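Local coordinates for protein peroxisomal acyl-CoA oxidase 1A (Solanum lycopersicum, PDB 2FON) that probably acts as an FAD-dependent acyl-CoA oxidase in the peroxisomal beta-oxidation of fatty acids, at residues L53-V61 / E103-V112; Q450-M458 / A535-C546. All coordinates share one frame; numbering follows the deposited sequence.

Both interactions join helix to helix, but they sit on opposite sides of the chain's centre, with their own centres about 38 Å apart and their nearest atoms about 22 Å apart. Along the chain they come in series. Interaction 1 (53-61 with 103-112) closes early, pairing helices 48-62 and 102-112 in the N-terminal acyl-CoA oxidase region, away from the FAD-binding residues. Interaction 2 (450-458 with 535-546) follows and joins helix 446-462 of the C-alpha1 region to helix 535-558 of the C-terminal oxidase region. They share no helix: the first belongs to the N-terminal helices, while the second lies between bound FAD, the C-terminal helices and the second subunit.

Interaction 1. Residues L53-V61 / E103-V112; sequences LTDRISKLV and EEATMLRRYV
Ile-57 packs on Met-107 and Leu-108, and Val-61 on Leu-108 and Tyr-111, where the helices holding 53-61 and 103-112 cross at -45°, their axes 8.9 Å apart. Ile-57 CG2 lies 4.0 Å from Leu-108 CB and equally near Met-107 CB. One turn on, Val-61 CG2 reaches Tyr-111 CB at 3.8 Å and Leu-108 CG at 3.9 Å, while its other methyl faces Val-112 CG2. Leu-53 CD2 lies on Met-107 CG, and its CD1 meets Glu-104 CG and the Glu-103 carboxylate. The Tyr-111 ring, swung toward helix 53-61 with CG opposite its own carbonyl carbon (chi1 -71°), takes Ser-58 OG over one face, 3.6 Å above the ring plane and toward its rim. Thr-54 CG2 comes obliquely to the same ring, and Tyr-632 meets it edge-to-face. Replacing Tyr-111 with an alanine would probably open a gap beside Ser-58 and Thr-54 and leave Tyr-632 without its aromatic partner. At the exposed margin, Arg-56 NH1 donates to Glu-104 OE2 at 3.0 Å. OE2 lies at the guanidinium edge, near its plane, but is met from above the carboxylate's own plane, the two planes being 75° apart. Glu-52 shares the arginine's charge, and Ser-101 N binds Glu-104 OE1. A largely apolar core thus joins these two N-terminal helices, leaving the charged pair at the solvent-facing rim.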
loop_
_atom_site.group_PDB
_atom_site.type_symbol
_atom_site.label_atom_id
_atom_site.label_comp_id
_atom_site.label_asym_id
_atom_site.label_seq_id
_atom_site.Cartn_x
_atom_site.Cartn_y
_atom_site.Cartn_z
ATOM N N LEU B 53 5.096 25.314 21.653
ATOM C CA LEU B 53 5.999 25.520 20.529
ATOM C C LEU B 53 5.398 24.940 19.263
ATOM O O LEU B 53 5.409 25.578 18.205
ATOM C CB LEU B 53 7.337 24.854 20.832
ATOM C CG LEU B 53 8.534 25.070 19.907
ATOM C CD1 LEU B 53 9.806 25.148 20.747
ATOM C CD2 LEU B 53 8.670 23.941 18.817
ATOM N N THR B 54 4.863 23.729 19.354
ATOM C CA THR B 54 4.161 23.213 18.213
ATOM C C THR B 54 3.036 24.182 17.842
ATOM O O THR B 54 2.924 24.592 16.676
ATOM C CB THR B 54 3.603 21.810 18.458
ATOM O OG1 THR B 54 4.670 20.949 18.858
ATOM C CG2 THR B 54 2.981 21.252 17.191
ATOM N N ASP B 55 2.234 24.590 18.818
ATOM C CA ASP B 55 1.053 25.363 18.472
ATOM C C ASP B 55 1.339 26.697 17.781
ATOM O O ASP B 55 0.613 27.111 16.873
ATOM C CB ASP B 55 0.187 25.614 19.700
ATOM C CG ASP B 55 -1.169 26.159 19.342
ATOM O OD1 ASP B 55 -1.861 25.509 18.522
ATOM O OD2 ASP B 55 -1.544 27.231 19.884
ATOM N N ARG B 56 2.392 27.371 18.220
ATOM C CA ARG B 56 2.665 28.710 17.732
ATOM C C ARG B 56 3.391 28.647 16.369
ATOM O O ARG B 56 3.268 29.567 15.562
ATOM C CB ARG B 56 3.444 29.500 18.802
ATOM C CG ARG B 56 4.356 30.638 18.312
ATOM C CD ARG B 56 5.029 31.377 19.515
ATOM N NE ARG B 56 5.811 30.480 20.387
ATOM C CZ ARG B 56 7.050 30.046 20.118
ATOM N NH1 ARG B 56 7.705 30.432 19.017
ATOM N NH2 ARG B 56 7.634 29.219 20.973
ATOM N N ILE B 57 4.144 27.583 16.114
ATOM C CA ILE B 57 4.895 27.529 14.879
ATOM C C ILE B 57 3.993 26.985 13.760
ATOM O O ILE B 57 3.985 27.480 12.654
ATOM C CB ILE B 57 6.138 26.671 15.023
ATOM C CG1 ILE B 57 7.040 27.233 16.109
ATOM C CG2 ILE B 57 6.842 26.542 13.674
ATOM C CD1 ILE B 57 7.725 28.508 15.761
ATOM N N SER B 58 3.257 25.936 14.097
ATOM C CA SER B 58 2.067 25.494 13.402
ATOM C C SER B 58 1.288 26.606 12.759
ATOM O O SER B 58 1.153 26.633 11.549
ATOM C CB SER B 58 1.123 24.870 14.417
ATOM O OG SER B 58 1.272 23.507 14.340
ATOM N N LYS B 59 0.720 27.477 13.591
ATOM C CA LYS B 59 -0.271 28.412 13.135
ATOM C C LYS B 59 0.392 29.514 12.362
ATOM O O LYS B 59 -0.200 30.156 11.479
ATOM C CB LYS B 59 -1.072 28.940 14.309
ATOM C CG LYS B 59 -2.373 28.189 14.389
ATOM C CD LYS B 59 -2.901 28.113 15.814
ATOM C CE LYS B 59 -3.755 26.846 15.940
ATOM N NZ LYS B 59 -4.615 26.960 17.150
ATOM N N LEU B 60 1.655 29.678 12.667
ATOM C CA LEU B 60 2.420 30.670 12.011
ATOM C C LEU B 60 2.845 30.205 10.607
ATOM O O LEU B 60 3.016 31.010 9.707
ATOM C CB LEU B 60 3.606 30.952 12.887
ATOM C CG LEU B 60 4.530 31.987 12.343
ATOM C CD1 LEU B 60 4.940 32.875 13.524
ATOM C CD2 LEU B 60 5.724 31.292 11.544
ATOM N N VAL B 61 3.040 28.907 10.426
ATOM C CA VAL B 61 3.264 28.385 9.093
ATOM C C VAL B 61 1.958 28.474 8.293
ATOM O O VAL B 61 1.934 29.000 7.157
ATOM C CB VAL B 61 3.878 26.974 9.090
ATOM C CG1 VAL B 61 4.040 26.515 7.695
ATOM C CG2 VAL B 61 5.259 27.055 9.655
ATOM N N GLU B 103 15.827 24.314 17.305
ATOM C CA GLU B 103 14.657 23.508 17.638
ATOM C C GLU B 103 13.438 24.083 16.914
ATOM O O GLU B 103 12.768 23.378 16.135
ATOM C CB GLU B 103 14.498 23.429 19.148
ATOM C CG GLU B 103 13.134 23.146 19.700
ATOM C CD GLU B 103 13.069 23.485 21.217
ATOM O OE1 GLU B 103 12.315 22.813 21.984
ATOM O OE2 GLU B 103 13.779 24.446 21.633
ATOM N N GLU B 104 13.206 25.376 17.108
ATOM C CA GLU B 104 12.080 26.044 16.463
ATOM C C GLU B 104 12.067 25.933 14.925
ATOM O O GLU B 104 11.011 25.670 14.339
ATOM C CB GLU B 104 12.029 27.483 16.890
ATOM C CG GLU B 104 11.352 27.634 18.189
ATOM C CD GLU B 104 11.510 29.052 18.766
ATOM O OE1 GLU B 104 12.574 29.683 18.555
ATOM O OE2 GLU B 104 10.561 29.534 19.439
ATOM N N ALA B 105 13.239 26.119 14.312
ATOM C CA ALA B 105 13.454 25.947 12.895
ATOM C C ALA B 105 13.151 24.539 12.442
ATOM O O ALA B 105 12.669 24.328 11.311
ATOM C CB ALA B 105 14.868 26.295 12.540
ATOM N N THR B 106 13.433 23.548 13.276
ATOM C CA THR B 106 13.032 22.178 12.866
ATOM C C THR B 106 11.490 22.088 12.677
ATOM O O THR B 106 10.989 21.652 11.610
ATOM C CB THR B 106 13.504 21.105 13.874
ATOM O OG1 THR B 106 14.838 21.420 14.316
ATOM C CG2 THR B 106 13.507 19.788 13.245
ATOM N N MET B 107 10.777 22.504 13.723
ATOM C CA MET B 107 9.367 22.657 13.729
ATOM C C MET B 107 8.946 23.432 12.480
ATOM O O MET B 107 8.100 22.963 11.728
ATOM C CB MET B 107 8.958 23.422 15.001
ATOM C CG MET B 107 7.747 22.879 15.797
ATOM S SD MET B 107 7.846 21.075 16.079
ATOM C CE MET B 107 6.916 20.819 17.596
ATOM N N LEU B 108 9.518 24.613 12.243
ATOM C CA LEU B 108 9.052 25.432 11.148
ATOM C C LEU B 108 9.115 24.653 9.848
ATOM O O LEU B 108 8.138 24.606 9.063
ATOM C CB LEU B 108 9.812 26.729 11.014
ATOM C CG LEU B 108 9.124 27.621 9.986
ATOM C CD1 LEU B 108 9.027 29.083 10.383
ATOM C CD2 LEU B 108 9.766 27.477 8.648
ATOM N N ARG B 109 10.234 24.007 9.602
ATOM C CA ARG B 109 10.283 23.211 8.379
ATOM C C ARG B 109 9.278 22.070 8.404
ATOM O O ARG B 109 8.673 21.775 7.370
ATOM C CB ARG B 109 11.690 22.776 8.023
ATOM C CG ARG B 109 12.496 23.887 7.343
ATOM C CD ARG B 109 13.944 23.514 7.130
ATOM N NE ARG B 109 14.811 24.071 8.172
ATOM C CZ ARG B 109 15.411 23.341 9.114
ATOM N NH1 ARG B 109 15.200 22.022 9.135
ATOM N NH2 ARG B 109 16.194 23.929 10.029
ATOM N N ARG B 110 9.017 21.478 9.572
ATOM C CA ARG B 110 8.059 20.368 9.594
ATOM C C ARG B 110 6.750 20.847 8.983
ATOM O O ARG B 110 6.202 20.240 8.100
ATOM C CB ARG B 110 7.849 19.828 11.012
ATOM C CG ARG B 110 6.968 18.600 11.081
ATOM C CD ARG B 110 6.580 18.164 12.553
ATOM N NE ARG B 110 7.687 17.753 13.450
ATOM C CZ ARG B 110 8.744 17.012 13.091
ATOM N NH1 ARG B 110 8.876 16.515 11.833
ATOM N NH2 ARG B 110 9.684 16.748 14.000
ATOM N N TYR B 111 6.271 21.977 9.440
ATOM C CA TYR B 111 4.960 22.435 9.072
ATOM C C TYR B 111 4.803 23.018 7.645
ATOM O O TYR B 111 3.715 23.033 7.087
ATOM C CB TYR B 111 4.465 23.343 10.190
ATOM C CG TYR B 111 4.177 22.481 11.377
ATOM C CD1 TYR B 111 5.001 22.464 12.499
ATOM C CD2 TYR B 111 3.115 21.615 11.350
ATOM C CE1 TYR B 111 4.727 21.600 13.583
ATOM C CE2 TYR B 111 2.849 20.773 12.400
ATOM C CZ TYR B 111 3.644 20.767 13.512
ATOM O OH TYR B 111 3.294 19.894 14.518
ATOM N N VAL B 112 5.903 23.494 7.074
ATOM C CA VAL B 112 5.977 23.776 5.657
ATOM C C VAL B 112 5.616 22.492 4.852
ATOM O O VAL B 112 5.046 22.568 3.772
ATOM C CB VAL B 112 7.387 24.318 5.285
ATOM C CG1 VAL B 112 7.579 24.372 3.764
ATOM C CG2 VAL B 112 7.560 25.657 5.806
#

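Interaction 2. Residues Q450-M458 / A535-C546; sequences QLQVARFLM and AADLVEAAVAHC
Ala-454 and Ala-542 mark the place where helices 450-458 and 535-546 cross almost at a right angle, 84°, with their axes 8.1 Å apart. Their CA atoms lie 5.1 Å from each other, and two such small residues let the backbones come this near. Beside this point the Ala-454 methyl, CB, rests on Leu-538 CB at 3.7 Å. Gln-450 is a knob in a hole formed by Val-539, Ala-542, Val-543 and Cys-546. A bend at its second torsion (chi2 -107°) turns the amide along helix 535-546, laying OE1 beside Ala-542 and bringing Gln-450 NE2 to 3.6 Å from Cys-546 SG. Farther along, Leu-457 grips His-545 with both branches. CD2 stands almost squarely over the imidazole, 3.9 Å from its centroid and only 5° off the ring normal, a CH-pi contact; CD1 packs on the histidine CB. Val-453 CG1 comes obliquely to the same ring, 4.0 Å from His-545 CD2, and also touches Ala-542; a hydrogen bond between His-545 ND1 and Tyr-476 OH further fixes the ring's rotation. At the other margins Met-458 CG leans on Leu-538 CD2 at 3.9 Å, and Leu-451 CD2 meets Ala-535 CB, also at 3.9 Å. Leu-451 touches the bound cofactor, so the crossing reaches the FAD pocket through this leucine. Around the contact, Ser-401 of helix 389-417 touches Gln-450, helix 499-521 lies against Leu-457, Met-458 and Leu-538, Phe-531 of helix 527-533 reaches the last two of these, and Thr-348 of the second subunit packs on Ala-535 and Val-539, placing helix 535-558 at the dimer interface.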
loop_
_atom_site.group_PDB
_atom_site.type_symbol
_atom_site.label_atom_id
_atom_site.label_comp_id
_atom_site.label_asym_id
_atom_site.label_seq_id
_atom_site.Cartn_x
_atom_site.Cartn_y
_atom_site.Cartn_z
ATOM N N GLN B 450 15.307 -6.261 11.080
ATOM C CA GLN B 450 14.785 -7.249 12.013
ATOM C C GLN B 450 15.616 -8.517 12.046
ATOM O O GLN B 450 15.531 -9.241 13.005
ATOM C CB GLN B 450 13.290 -7.481 11.881
ATOM C CG GLN B 450 12.498 -6.218 12.156
ATOM C CD GLN B 450 11.777 -6.225 13.492
ATOM O OE1 GLN B 450 11.965 -7.137 14.292
ATOM N NE2 GLN B 450 10.949 -5.200 13.751
ATOM N N LEU B 451 16.478 -8.760 11.069
ATOM C CA LEU B 451 17.365 -9.894 11.237
ATOM C C LEU B 451 18.420 -9.506 12.245
ATOM O O LEU B 451 18.842 -10.337 13.036
ATOM C CB LEU B 451 17.985 -10.337 9.930
ATOM C CG LEU B 451 17.094 -10.960 8.822
ATOM C CD1 LEU B 451 17.787 -10.847 7.463
ATOM C CD2 LEU B 451 16.797 -12.398 9.105
ATOM N N GLN B 452 18.844 -8.237 12.268
ATOM C CA GLN B 452 19.730 -7.771 13.363
ATOM C C GLN B 452 19.103 -7.983 14.717
ATOM O O GLN B 452 19.773 -8.471 15.630
ATOM C CB GLN B 452 20.090 -6.315 13.232
ATOM C CG GLN B 452 21.338 -6.162 12.469
ATOM C CD GLN B 452 21.299 -4.985 11.527
ATOM O OE1 GLN B 452 21.057 -3.844 11.936
ATOM N NE2 GLN B 452 21.546 -5.251 10.257
ATOM N N VAL B 453 17.827 -7.624 14.872
ATOM C CA VAL B 453 17.173 -7.857 16.154
ATOM C C VAL B 453 17.251 -9.337 16.551
ATOM O O VAL B 453 17.702 -9.661 17.622
ATOM C CB VAL B 453 15.741 -7.253 16.207
ATOM C CG1 VAL B 453 15.069 -7.631 17.516
ATOM C CG2 VAL B 453 15.796 -5.703 16.036
ATOM N N ALA B 454 16.892 -10.223 15.629
ATOM C CA ALA B 454 16.967 -11.687 15.792
ATOM C C ALA B 454 18.286 -12.200 16.318
ATOM O O ALA B 454 18.295 -12.920 17.353
ATOM C CB ALA B 454 16.671 -12.375 14.495
ATOM N N ARG B 455 19.372 -11.871 15.600
ATOM C CA ARG B 455 20.746 -12.242 15.980
ATOM C C ARG B 455 21.062 -11.893 17.403
ATOM O O ARG B 455 21.806 -12.626 18.061
ATOM C CB ARG B 455 21.765 -11.509 15.138
ATOM C CG ARG B 455 22.446 -12.340 14.081
ATOM C CD ARG B 455 23.313 -11.472 13.130
ATOM N NE ARG B 455 23.572 -12.243 11.915
ATOM C CZ ARG B 455 24.400 -13.281 11.888
ATOM N NH1 ARG B 455 25.064 -13.633 12.990
ATOM N NH2 ARG B 455 24.554 -13.975 10.778
ATOM N N PHE B 456 20.519 -10.777 17.879
ATOM C CA PHE B 456 20.827 -10.259 19.195
ATOM C C PHE B 456 20.072 -11.022 20.266
ATOM O O PHE B 456 20.591 -11.237 21.403
ATOM C CB PHE B 456 20.489 -8.773 19.272
ATOM C CG PHE B 456 20.404 -8.274 20.650
ATOM C CD1 PHE B 456 21.546 -8.139 21.421
ATOM C CD2 PHE B 456 19.173 -8.012 21.233
ATOM C CE1 PHE B 456 21.450 -7.678 22.738
ATOM C CE2 PHE B 456 19.074 -7.573 22.569
ATOM C CZ PHE B 456 20.188 -7.389 23.304
ATOM N N LEU B 457 18.821 -11.383 19.929
ATOM C CA LEU B 457 18.008 -12.245 20.802
ATOM C C LEU B 457 18.659 -13.614 20.856
ATOM O O LEU B 457 18.867 -14.142 21.937
ATOM C CB LEU B 457 16.578 -12.364 20.320
ATOM C CG LEU B 457 15.761 -11.086 20.352
ATOM C CD1 LEU B 457 14.441 -11.386 19.722
ATOM C CD2 LEU B 457 15.589 -10.476 21.794
ATOM N N MET B 458 19.044 -14.145 19.699
ATOM C CA MET B 458 19.708 -15.433 19.677
ATOM C C MET B 458 20.956 -15.330 20.484
ATOM O O MET B 458 21.183 -16.167 21.358
ATOM C CB MET B 458 20.038 -15.902 18.266
ATOM C CG MET B 458 18.791 -16.170 17.381
ATOM S SD MET B 458 17.719 -17.368 18.167
ATOM C CE MET B 458 16.389 -16.347 18.802
ATOM N N ALA B 535 15.610 -17.718 8.593
ATOM C CA ALA B 535 15.322 -16.287 8.538
ATOM C C ALA B 535 13.858 -15.834 8.755
ATOM O O ALA B 535 13.609 -14.815 9.416
ATOM C CB ALA B 535 15.842 -15.722 7.263
ATOM N N ALA B 536 12.885 -16.549 8.197
ATOM C CA ALA B 536 11.525 -15.993 8.181
ATOM C C ALA B 536 10.997 -16.031 9.600
ATOM O O ALA B 536 10.342 -15.074 10.061
ATOM C CB ALA B 536 10.599 -16.744 7.201
ATOM N N ASP B 537 11.361 -17.098 10.306
ATOM C CA ASP B 537 10.921 -17.302 11.674
ATOM C C ASP B 537 11.689 -16.416 12.656
ATOM O O ASP B 537 11.147 -15.950 13.683
ATOM C CB ASP B 537 11.071 -18.779 12.058
ATOM C CG ASP B 537 10.722 -19.739 10.889
ATOM O OD1 ASP B 537 10.484 -20.911 11.165
ATOM O OD2 ASP B 537 10.682 -19.357 9.690
ATOM N N LEU B 538 12.958 -16.183 12.355
ATOM C CA LEU B 538 13.720 -15.281 13.158
ATOM C C LEU B 538 13.037 -13.904 13.189
ATOM O O LEU B 538 12.836 -13.345 14.262
ATOM C CB LEU B 538 15.146 -15.249 12.659
ATOM C CG LEU B 538 15.840 -16.568 13.041
ATOM C CD1 LEU B 538 17.081 -16.761 12.191
ATOM C CD2 LEU B 538 16.154 -16.682 14.562
ATOM N N VAL B 539 12.647 -13.410 12.009
ATOM C CA VAL B 539 11.921 -12.169 11.839
ATOM C C VAL B 539 10.596 -12.209 12.594
ATOM O O VAL B 539 10.255 -11.289 13.298
ATOM C CB VAL B 539 11.631 -11.934 10.332
ATOM C CG1 VAL B 539 11.254 -10.525 10.051
ATOM C CG2 VAL B 539 12.872 -12.263 9.541
ATOM N N GLU B 540 9.844 -13.286 12.449
ATOM C CA GLU B 540 8.623 -13.411 13.195
ATOM C C GLU B 540 8.915 -13.271 14.697
ATOM O O GLU B 540 8.178 -12.565 15.385
ATOM C CB GLU B 540 7.924 -14.715 12.861
ATOM C CG GLU B 540 6.880 -14.613 11.775
ATOM C CD GLU B 540 6.377 -16.010 11.276
ATOM O OE1 GLU B 540 6.193 -16.181 10.028
ATOM O OE2 GLU B 540 6.149 -16.941 12.107
ATOM N N ALA B 541 9.994 -13.889 15.194
ATOM C CA ALA B 541 10.399 -13.708 16.583
ATOM C C ALA B 541 10.774 -12.247 16.900
ATOM O O ALA B 541 10.183 -11.624 17.777
ATOM C CB ALA B 541 11.533 -14.629 16.916
ATOM N N ALA B 542 11.739 -11.691 16.177
ATOM C CA ALA B 542 12.057 -10.252 16.270
ATOM C C ALA B 542 10.814 -9.327 16.313
ATOM O O ALA B 542 10.755 -8.384 17.153
ATOM C CB ALA B 542 12.922 -9.853 15.177
ATOM N N VAL B 543 9.813 -9.596 15.455
ATOM C CA VAL B 543 8.582 -8.809 15.488
ATOM C C VAL B 543 7.947 -8.934 16.849
ATOM O O VAL B 543 7.701 -7.935 17.503
ATOM C CB VAL B 543 7.565 -9.067 14.278
ATOM C CG1 VAL B 543 6.270 -8.238 14.431
ATOM C CG2 VAL B 543 8.211 -8.736 12.898
ATOM N N ALA B 544 7.738 -10.155 17.301
ATOM C CA ALA B 544 7.077 -10.395 18.602
ATOM C C ALA B 544 7.732 -9.601 19.775
ATOM O O ALA B 544 7.041 -8.972 20.604
ATOM C CB ALA B 544 7.027 -11.896 18.902
ATOM N N HIS B 545 9.066 -9.624 19.795
ATOM C CA HIS B 545 9.870 -8.852 20.745
ATOM C C HIS B 545 9.635 -7.356 20.651
ATOM O O HIS B 545 9.433 -6.699 21.677
ATOM C CB HIS B 545 11.354 -9.193 20.600
ATOM C CG HIS B 545 12.268 -8.289 21.370
ATOM N ND1 HIS B 545 12.397 -8.345 22.749
ATOM C CD2 HIS B 545 13.126 -7.326 20.948
ATOM C CE1 HIS B 545 13.278 -7.441 23.139
ATOM N NE2 HIS B 545 13.729 -6.801 22.067
ATOM N N CYS B 546 9.654 -6.819 19.436
ATOM C CA CYS B 546 9.366 -5.408 19.254
ATOM C C CYS B 546 7.962 -5.008 19.732
ATOM O O CYS B 546 7.777 -3.977 20.379
ATOM C CB CYS B 546 9.603 -4.982 17.812
ATOM S SG CYS B 546 11.392 -5.182 17.341
#